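Local coordinates for FrnE protein (Deinococcus radiodurans, PDB 5CO3) that probably acts as a cytoplasmic disulfide oxidoreductase, a thioredoxin-fold enzyme of the DsbA-like FrnE family that would exchange disulfides through a CxxC pair, at residues Q114-A119 with D126-R131; T148-A153 with A162-L167. All coordinates share one frame; numbering follows the deposited sequence. Where two conformers were deposited one is given.

In the fold
Both contacts are antiparallel helical hairpins formed by consecutive helices, and they stand side by side, their centres about 10 Å apart, in the helical part of this DsbA-like thioredoxin fold. Interaction 1 joins helices 110-121 and 125-137 and lies about 10 Å from the centre of the chain; interaction 2 joins helices 146-156 and 160-169 farther out, at about 19 Å. The two hairpins pack directly on each other: L115 CD2 lies 3.4 Å from the backbone O of L149, and L115 N is 3.7 Å from L167 CD2. Interaction 1 lies nearer the probable redox site, for the side chain of K129 comes close to the C22/C25 pair but makes no contact with it.

Interaction 1 of 2, residues Q114-A119 with D126-R131; sequences QLIHYA and DAMKER
Segments 114-119 and 126-131, parts of helices 110-121 and 125-137, run nearly antiparallel, their axes 8.5 Å apart at an angle of 152°, and I116 and M128 bring their CA atoms closest. They form a helical hairpin in the DsbA-like thioredoxin fold, and no hydrogen bond joins them: the seam is apolar. M128, long and flexible, suits its centre. Its CG stands anti to the backbone N (chi1 -163°), and the chain bends at the next two torsions, turning SD to L115, where it lies 3.7 Å from CG. The two side chains meet at about a right angle, and the methyl CE rests against L115 CD2. Small A119 allows a close approach at the root of the methionine, A119 CB to M128 CB being a tight 3.4 Å. M128 also reaches L152 and V156 of helix 146-156. I116 touches M128 more loosely, I116 CG1 to M128 CG 4.1 Å, and meets K129 through hydrocarbon alone. The lysine's amine continues past the seam to hydrogen-bond S18 OG and a bound glycerol, probably from the crystallisation liquor; the isoleucine's terminal methyl does the touching, with I116 CD1 3.8 Å from K129 CD.

Interaction 2 of 2, residues T148-A153 with A162-L167; sequences TLQKLA and AARAAL
Q150 and R164 meet across the more exposed flank of two helices, while small and branched apolar residues close the buried flank. The closer packing and the greater burial fall, unexpectedly, on the partly exposed polar pair; the apolar side meets at ordinary contact distance. On that inner side A153 and A163 face each other with methyl groups alone, A153 CB lying 3.8 Å from A163 CB, and alanine fits because its side chain ends at CB. Farther along, L149 and L167 cross at about a right angle. The touching branch of L167 is CD1, 3.8 Å from L149 CB and almost as close to L149 CD1. Leucine suits both places because the same buried side continues into neighbouring helices: L149 also packs on L111 and L132, and L167 on Q114.

The segments 148-153 and 162-167 form an antiparallel helical hairpin within the DsbA-like thioredoxin fold, with axes 9.1 Å apart and inclined at 141°. Q150 and R164, whose CA atoms make the closest backbone pair, need length as well as polarity. Each has CG anti to its own backbone N (chi1 177° in Q150), and each extends onward, which carries the amide over to the arginine's aliphatic stem. R164 has two conformers; in the one described here Q150 CD lies 3.5 Å from R164 CD.

In that conformer R164 NH1 donates a hydrogen bond to Q150 OE1 at 2.9 Å. The oxygen sits near the guanidinium plane, at its edge; the donor lies above the carbonyl plane, not on a lone pair, and the two flat groups are turned 69° apart. The main partner of NH1 is D147 of helix 146-156, whose salt bridge holds this conformer's guanidinium against that helix. The amide nitrogen, Q150 NE2, makes a weak hydrogen bond to the backbone O of A160.

Interaction 1 of 2, residues Q114-A119 with D126-R131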
ATOM      1  N   GLN A 114       6.163   2.261 -10.209  1.00 26.72           N
ATOM      2  CA  GLN A 114       6.604   1.400 -11.301  1.00 29.25           C
ATOM      3  C   GLN A 114       7.568   0.319 -10.808  1.00 30.45           C
ATOM      4  O   GLN A 114       7.497  -0.839 -11.237  1.00 31.34           O
ATOM      5  CB  GLN A 114       7.271   2.222 -12.408  1.00 28.17           C
ATOM      6  CG  GLN A 114       6.277   2.941 -13.308  1.00 33.10           C
ATOM      7  CD  GLN A 114       6.959   3.799 -14.376  1.00 35.55           C
ATOM      8  OE1 GLN A 114       7.745   3.297 -15.180  1.00 38.13           O
ATOM      9  NE2 GLN A 114       6.670   5.099 -14.375  1.00 35.64           N
ATOM     10  N   LEU A 115       8.471   0.707  -9.910  1.00 28.78           N
ATOM     11  CA  LEU A 115       9.439  -0.235  -9.351  1.00 29.48           C
ATOM     12  C   LEU A 115       8.728  -1.345  -8.577  1.00 27.55           C
ATOM     13  O   LEU A 115       9.126  -2.512  -8.620  1.00 27.05           O
ATOM     14  CB  LEU A 115      10.430   0.488  -8.443  1.00 26.53           C
ATOM     15  CG  LEU A 115      11.481  -0.417  -7.794  1.00 28.09           C
ATOM     16  CD1 LEU A 115      12.202  -1.253  -8.840  1.00 30.96           C
ATOM     17  CD2 LEU A 115      12.472   0.411  -6.976  1.00 25.75           C
ATOM     18  N   ILE A 116       7.665  -0.985  -7.876  1.00 28.87           N
ATOM     19  CA  ILE A 116       6.933  -2.006  -7.143  1.00 25.74           C
ATOM     20  C   ILE A 116       6.298  -3.005  -8.121  1.00 29.77           C
ATOM     21  O   ILE A 116       6.335  -4.221  -7.903  1.00 29.72           O
ATOM     22  CB  ILE A 116       5.872  -1.393  -6.240  1.00 22.78           C
ATOM     23  CG1 ILE A 116       6.542  -0.583  -5.137  1.00 27.21           C
ATOM     24  CG2 ILE A 116       5.103  -2.514  -5.547  1.00 23.77           C
ATOM     25  CD1 ILE A 116       5.619   0.355  -4.376  1.00 26.49           C
ATOM     26  N   HIS A 117       5.739  -2.497  -9.213  1.00 31.36           N
ATOM     27  CA  HIS A 117       5.228  -3.362 -10.270  1.00 35.38           C
ATOM     28  C   HIS A 117       6.307  -4.295 -10.827  1.00 36.05           C
ATOM     29  O   HIS A 117       6.054  -5.490 -11.009  1.00 34.81           O
ATOM     30  CB  HIS A 117       4.619  -2.523 -11.385  1.00 34.78           C
ATOM     31  CG  HIS A 117       3.226  -2.068 -11.094  1.00 37.75           C
ATOM     32  ND1 HIS A 117       2.116  -2.672 -11.645  1.00 36.40           N
ATOM     33  CD2 HIS A 117       2.760  -1.080 -10.296  1.00 37.66           C
ATOM     34  CE1 HIS A 117       1.027  -2.066 -11.208  1.00 42.07           C
ATOM     35  NE2 HIS A 117       1.389  -1.098 -10.385  1.00 40.95           N
ATOM     36  N   TYR A 118       7.508  -3.766 -11.068  1.00 32.56           N
ATOM     37  CA  TYR A 118       8.624  -4.599 -11.528  1.00 35.53           C
ATOM     38  C   TYR A 118       8.932  -5.695 -10.502  1.00 37.46           C
ATOM     39  O   TYR A 118       9.058  -6.877 -10.845  1.00 38.97           O
ATOM     40  CB  TYR A 118       9.891  -3.756 -11.791  1.00 31.69           C
ATOM     41  CG  TYR A 118      11.093  -4.633 -12.078  1.00 34.59           C
ATOM     42  CD1 TYR A 118      11.303  -5.171 -13.343  1.00 40.57           C
ATOM     43  CD2 TYR A 118      11.998  -4.955 -11.071  1.00 32.30           C
ATOM     44  CE1 TYR A 118      12.387  -6.000 -13.601  1.00 41.59           C
ATOM     45  CE2 TYR A 118      13.086  -5.779 -11.318  1.00 33.60           C
ATOM     46  CZ  TYR A 118      13.275  -6.298 -12.583  1.00 40.27           C
ATOM     47  OH  TYR A 118      14.353  -7.125 -12.839  1.00 42.56           O
ATOM     48  N   ALA A 119       9.043  -5.291  -9.239  1.00 35.85           N
ATOM     49  CA  ALA A 119       9.345  -6.214  -8.155  1.00 29.37           C
ATOM     50  C   ALA A 119       8.290  -7.298  -8.031  1.00 32.61           C
ATOM     51  O   ALA A 119       8.619  -8.456  -7.778  1.00 34.30           O
ATOM     52  CB  ALA A 119       9.475  -5.463  -6.843  1.00 28.52           C
ATOM     53  N   ASP A 126       5.695  -7.003  -2.037  1.00 30.57           N
ATOM     54  CA  ASP A 126       5.540  -6.512  -0.684  1.00 26.81           C
ATOM     55  C   ASP A 126       6.865  -6.005  -0.126  1.00 24.51           C
ATOM     56  O   ASP A 126       6.900  -4.954   0.507  1.00 23.47           O
ATOM     57  CB  ASP A 126       4.965  -7.586   0.235  1.00 28.02           C
ATOM     58  CG  ASP A 126       4.583  -7.020   1.605  1.00 34.65           C
ATOM     59  OD1 ASP A 126       5.458  -6.942   2.491  1.00 32.61           O
ATOM     60  OD2 ASP A 126       3.415  -6.615   1.778  1.00 36.66           O
ATOM     61  N   ALA A 127       7.955  -6.730  -0.374  1.00 27.06           N
ATOM     62  CA  ALA A 127       9.261  -6.285   0.118  1.00 22.92           C
ATOM     63  C   ALA A 127       9.697  -4.956  -0.518  1.00 23.70           C
ATOM     64  O   ALA A 127      10.295  -4.119   0.144  1.00 24.31           O
ATOM     65  CB  ALA A 127      10.307  -7.354  -0.133  1.00 25.13           C
ATOM     66  N   MET A 128       9.399  -4.777  -1.803  1.00 26.06           N
ATOM     67  CA  MET A 128       9.701  -3.510  -2.476  1.00 23.07           C
ATOM     68  C   MET A 128       8.871  -2.380  -1.882  1.00 24.92           C
ATOM     69  O   MET A 128       9.396  -1.296  -1.627  1.00 22.35           O
ATOM     70  CB  MET A 128       9.441  -3.607  -3.979  1.00 27.82           C
ATOM     71  CG  MET A 128      10.106  -2.488  -4.791  1.00 26.73           C
ATOM     72  SD  MET A 128      11.921  -2.559  -4.748  1.00 28.01           S
ATOM     73  CE  MET A 128      12.329  -1.255  -3.607  1.00 27.59           C
ATOM     74  N   LYS A 129       7.579  -2.642  -1.662  1.00 24.14           N
ATOM     75  CA  LYS A 129       6.688  -1.637  -1.080  1.00 22.13           C
ATOM     76  C   LYS A 129       7.214  -1.224   0.290  1.00 22.91           C
ATOM     77  O   LYS A 129       7.349  -0.038   0.587  1.00 21.25           O
ATOM     78  CB  LYS A 129       5.248  -2.164  -0.970  1.00 25.77           C
ATOM     79  CG  LYS A 129       4.309  -1.241  -0.199  1.00 25.64           C
ATOM     80  CD  LYS A 129       3.909  -0.018  -1.018  1.00 35.57           C
ATOM     81  CE  LYS A 129       2.921   0.847  -0.255  1.00 36.22           C
ATOM     82  NZ  LYS A 129       2.473   2.036  -1.038  1.00 34.44           N
ATOM     83  N   GLU A 130       7.519  -2.221   1.112  1.00 24.29           N
ATOM     84  CA  GLU A 130       8.082  -2.008   2.440  1.00 21.81           C
ATOM     85  C   GLU A 130       9.349  -1.138   2.405  1.00 21.95           C
ATOM     86  O   GLU A 130       9.460  -0.159   3.149  1.00 20.93           O
ATOM     87  CB  GLU A 130       8.383  -3.367   3.083  1.00 20.86           C
ATOM     88  CG  GLU A 130       9.146  -3.302   4.397  1.00 24.79           C
ATOM     89  CD  GLU A 130       8.258  -2.913   5.566  1.00 25.11           C
ATOM     90  OE1 GLU A 130       7.023  -3.079   5.469  1.00 24.91           O
ATOM     91  OE2 GLU A 130       8.795  -2.439   6.582  1.00 26.34           O
ATOM     92  N   ARG A 131      10.284  -1.496   1.523  1.00 20.51           N
ATOM     93  CA  ARG A 131      11.547  -0.774   1.389  1.00 22.43           C
ATOM     94  C   ARG A 131      11.328   0.677   1.015  1.00 19.17           C
ATOM     95  O   ARG A 131      11.966   1.563   1.577  1.00 22.09           O
ATOM     96  CB  ARG A 131      12.435  -1.436   0.337  1.00 25.44           C
ATOM     97  CG  ARG A 131      13.853  -0.846   0.298  1.00 26.73           C
ATOM     98  CD  ARG A 131      14.568  -1.135   1.618  1.00 25.27           C
ATOM     99  NE  ARG A 131      15.807  -0.376   1.821  1.00 26.82           N
ATOM    100  CZ  ARG A 131      15.868   0.847   2.345  1.00 25.20           C
ATOM    101  NH1 ARG A 131      14.751   1.499   2.679  1.00 25.43           N
ATOM    102  NH2 ARG A 131      17.044   1.431   2.518  1.00 29.86           N
TER

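Interaction 2 of 2, residues T148-A153 with A162-L167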
ATOM      1  N   THR A 148      18.606   6.338  -6.528  1.00 26.68           N
ATOM      2  CA  THR A 148      17.988   5.910  -5.282  1.00 23.59           C
ATOM      3  C   THR A 148      17.117   4.678  -5.498  1.00 25.13           C
ATOM      4  O   THR A 148      17.232   3.705  -4.747  1.00 23.84           O
ATOM      5  CB  THR A 148      17.166   7.052  -4.680  1.00 22.29           C
ATOM      6  OG1 THR A 148      18.033   8.171  -4.450  1.00 24.40           O
ATOM      7  CG2 THR A 148      16.538   6.623  -3.362  1.00 21.73           C
ATOM      8  N   LEU A 149      16.273   4.703  -6.530  1.00 25.14           N
ATOM      9  CA  LEU A 149      15.372   3.581  -6.793  1.00 28.10           C
ATOM     10  C   LEU A 149      16.136   2.298  -7.146  1.00 25.47           C
ATOM     11  O   LEU A 149      15.764   1.202  -6.705  1.00 27.32           O
ATOM     12  CB  LEU A 149      14.385   3.932  -7.913  1.00 26.09           C
ATOM     13  CG  LEU A 149      13.322   4.965  -7.533  1.00 22.43           C
ATOM     14  CD1 LEU A 149      12.468   5.345  -8.727  1.00 29.29           C
ATOM     15  CD2 LEU A 149      12.424   4.430  -6.383  1.00 19.98           C
ATOM     16  N   GLN A 150      17.215   2.440  -7.915  1.00 26.47           N
ATOM     17  CA  GLN A 150      18.033   1.291  -8.290  1.00 26.31           C
ATOM     18  C   GLN A 150      18.669   0.676  -7.048  1.00 28.44           C
ATOM     19  O   GLN A 150      18.678  -0.545  -6.890  1.00 30.32           O
ATOM     20  CB  GLN A 150      19.122   1.681  -9.297  1.00 27.35           C
ATOM     21  CG  GLN A 150      20.036   0.515  -9.648  1.00 27.85           C
ATOM     22  CD  GLN A 150      21.118   0.882 -10.648  1.00 35.31           C
ATOM     23  OE1 GLN A 150      21.706   1.952 -10.583  1.00 39.15           O
ATOM     24  NE2 GLN A 150      21.370  -0.007 -11.580  1.00 37.96           N
ATOM     25  N   LYS A 151      19.178   1.536  -6.170  1.00 29.67           N
ATOM     26  CA  LYS A 151      19.796   1.113  -4.917  1.00 26.86           C
ATOM     27  C   LYS A 151      18.804   0.350  -4.038  1.00 26.53           C
ATOM     28  O   LYS A 151      19.116  -0.713  -3.533  1.00 28.31           O
ATOM     29  CB  LYS A 151      20.344   2.324  -4.158  1.00 32.56           C
ATOM     30  CG  LYS A 151      20.969   1.999  -2.813  1.00 30.36           C
ATOM     31  CD  LYS A 151      21.255   3.255  -2.006  1.00 39.11           C
ATOM     32  CE  LYS A 151      19.970   3.992  -1.612  1.00 35.32           C
ATOM     33  NZ  LYS A 151      20.269   5.246  -0.854  1.00 33.55           N
ATOM     34  N   LEU A 152      17.609   0.908  -3.880  1.00 25.02           N
ATOM     35  CA  LEU A 152      16.554   0.243  -3.101  1.00 27.04           C
ATOM     36  C   LEU A 152      16.160  -1.102  -3.698  1.00 28.16           C
ATOM     37  O   LEU A 152      15.967  -2.077  -2.964  1.00 26.12           O
ATOM     38  CB  LEU A 152      15.331   1.152  -2.993  1.00 24.50           C
ATOM     39  CG  LEU A 152      15.573   2.477  -2.257  1.00 24.82           C
ATOM     40  CD1 LEU A 152      14.330   3.315  -2.305  1.00 25.77           C
ATOM     41  CD2 LEU A 152      15.993   2.228  -0.806  1.00 27.05           C
ATOM     42  N   ALA A 153      16.046  -1.161  -5.024  1.00 28.10           N
ATOM     43  CA  ALA A 153      15.804  -2.420  -5.720  1.00 33.50           C
ATOM     44  C   ALA A 153      16.883  -3.461  -5.391  1.00 31.83           C
ATOM     45  O   ALA A 153      16.579  -4.628  -5.154  1.00 31.50           O
ATOM     46  CB  ALA A 153      15.727  -2.192  -7.229  1.00 30.03           C
ATOM     47  N   ALA A 162      18.541  -4.502 -14.223  1.00 39.30           N
ATOM     48  CA  ALA A 162      17.282  -4.739 -14.932  1.00 43.73           C
ATOM     49  C   ALA A 162      16.165  -3.831 -14.426  1.00 37.07           C
ATOM     50  O   ALA A 162      15.373  -3.314 -15.216  1.00 40.73           O
ATOM     51  CB  ALA A 162      16.871  -6.209 -14.809  1.00 41.55           C
ATOM     52  N   ALA A 163      16.108  -3.634 -13.114  1.00 34.41           N
ATOM     53  CA  ALA A 163      15.114  -2.739 -12.521  1.00 31.79           C
ATOM     54  C   ALA A 163      15.247  -1.329 -13.072  1.00 35.38           C
ATOM     55  O   ALA A 163      14.257  -0.716 -13.498  1.00 30.94           O
ATOM     56  CB  ALA A 163      15.246  -2.715 -10.997  1.00 35.26           C
ATOM     57  N   ARG A 164      16.472  -0.817 -13.058  1.00 33.03           N
ATOM     58  CA  ARG A 164      16.721   0.524 -13.576  0.80 38.59           C
ATOM     59  C   ARG A 164      16.375   0.618 -15.057  1.00 38.81           C
ATOM     60  O   ARG A 164      15.791   1.614 -15.506  1.00 35.05           O
ATOM     61  CB  ARG A 164      18.172   0.928 -13.336  0.80 38.02           C
ATOM     62  CG  ARG A 164      18.422   2.379 -13.685  0.80 40.14           C
ATOM     63  CD  ARG A 164      19.735   2.873 -13.138  0.80 46.38           C
ATOM     64  NE  ARG A 164      19.857   4.310 -13.371  0.80 44.03           N
ATOM     65  CZ  ARG A 164      20.486   5.143 -12.557  0.80 42.84           C
ATOM     66  NH1 ARG A 164      21.058   4.683 -11.458  0.80 33.61           N
ATOM     67  NH2 ARG A 164      20.553   6.436 -12.855  0.80 39.11           N
ATOM     68  N   ALA A 165      16.716  -0.418 -15.822  1.00 37.98           N
ATOM     69  CA  ALA A 165      16.385  -0.438 -17.243  1.00 42.18           C
ATOM     70  C   ALA A 165      14.877  -0.353 -17.413  1.00 39.26           C
ATOM     71  O   ALA A 165      14.378   0.394 -18.244  1.00 40.91           O
ATOM     72  CB  ALA A 165      16.938  -1.700 -17.919  1.00 42.66           C
ATOM     73  N   ALA A 166      14.146  -1.097 -16.585  1.00 37.20           N
ATOM     74  CA  ALA A 166      12.692  -1.093 -16.673  1.00 38.22           C
ATOM     75  C   ALA A 166      12.129   0.288 -16.349  1.00 34.94           C
ATOM     76  O   ALA A 166      11.180   0.744 -16.984  1.00 40.98           O
ATOM     77  CB  ALA A 166      12.094  -2.147 -15.740  1.00 36.18           C
ATOM     78  N   LEU A 167      12.719   0.951 -15.364  1.00 34.22           N
ATOM     79  CA  LEU A 167      12.290   2.297 -14.980  1.00 30.56           C
ATOM     80  C   LEU A 167      12.566   3.319 -16.103  1.00 33.37           C
ATOM     81  O   LEU A 167      11.685   4.097 -16.463  1.00 38.45           O
ATOM     82  CB  LEU A 167      12.978   2.729 -13.688  1.00 29.83           C
ATOM     83  CG  LEU A 167      12.552   1.937 -12.435  1.00 31.51           C
ATOM     84  CD1 LEU A 167      13.297   2.434 -11.216  1.00 30.50           C
ATOM     85  CD2 LEU A 167      11.039   2.006 -12.206  1.00 31.63           C
TER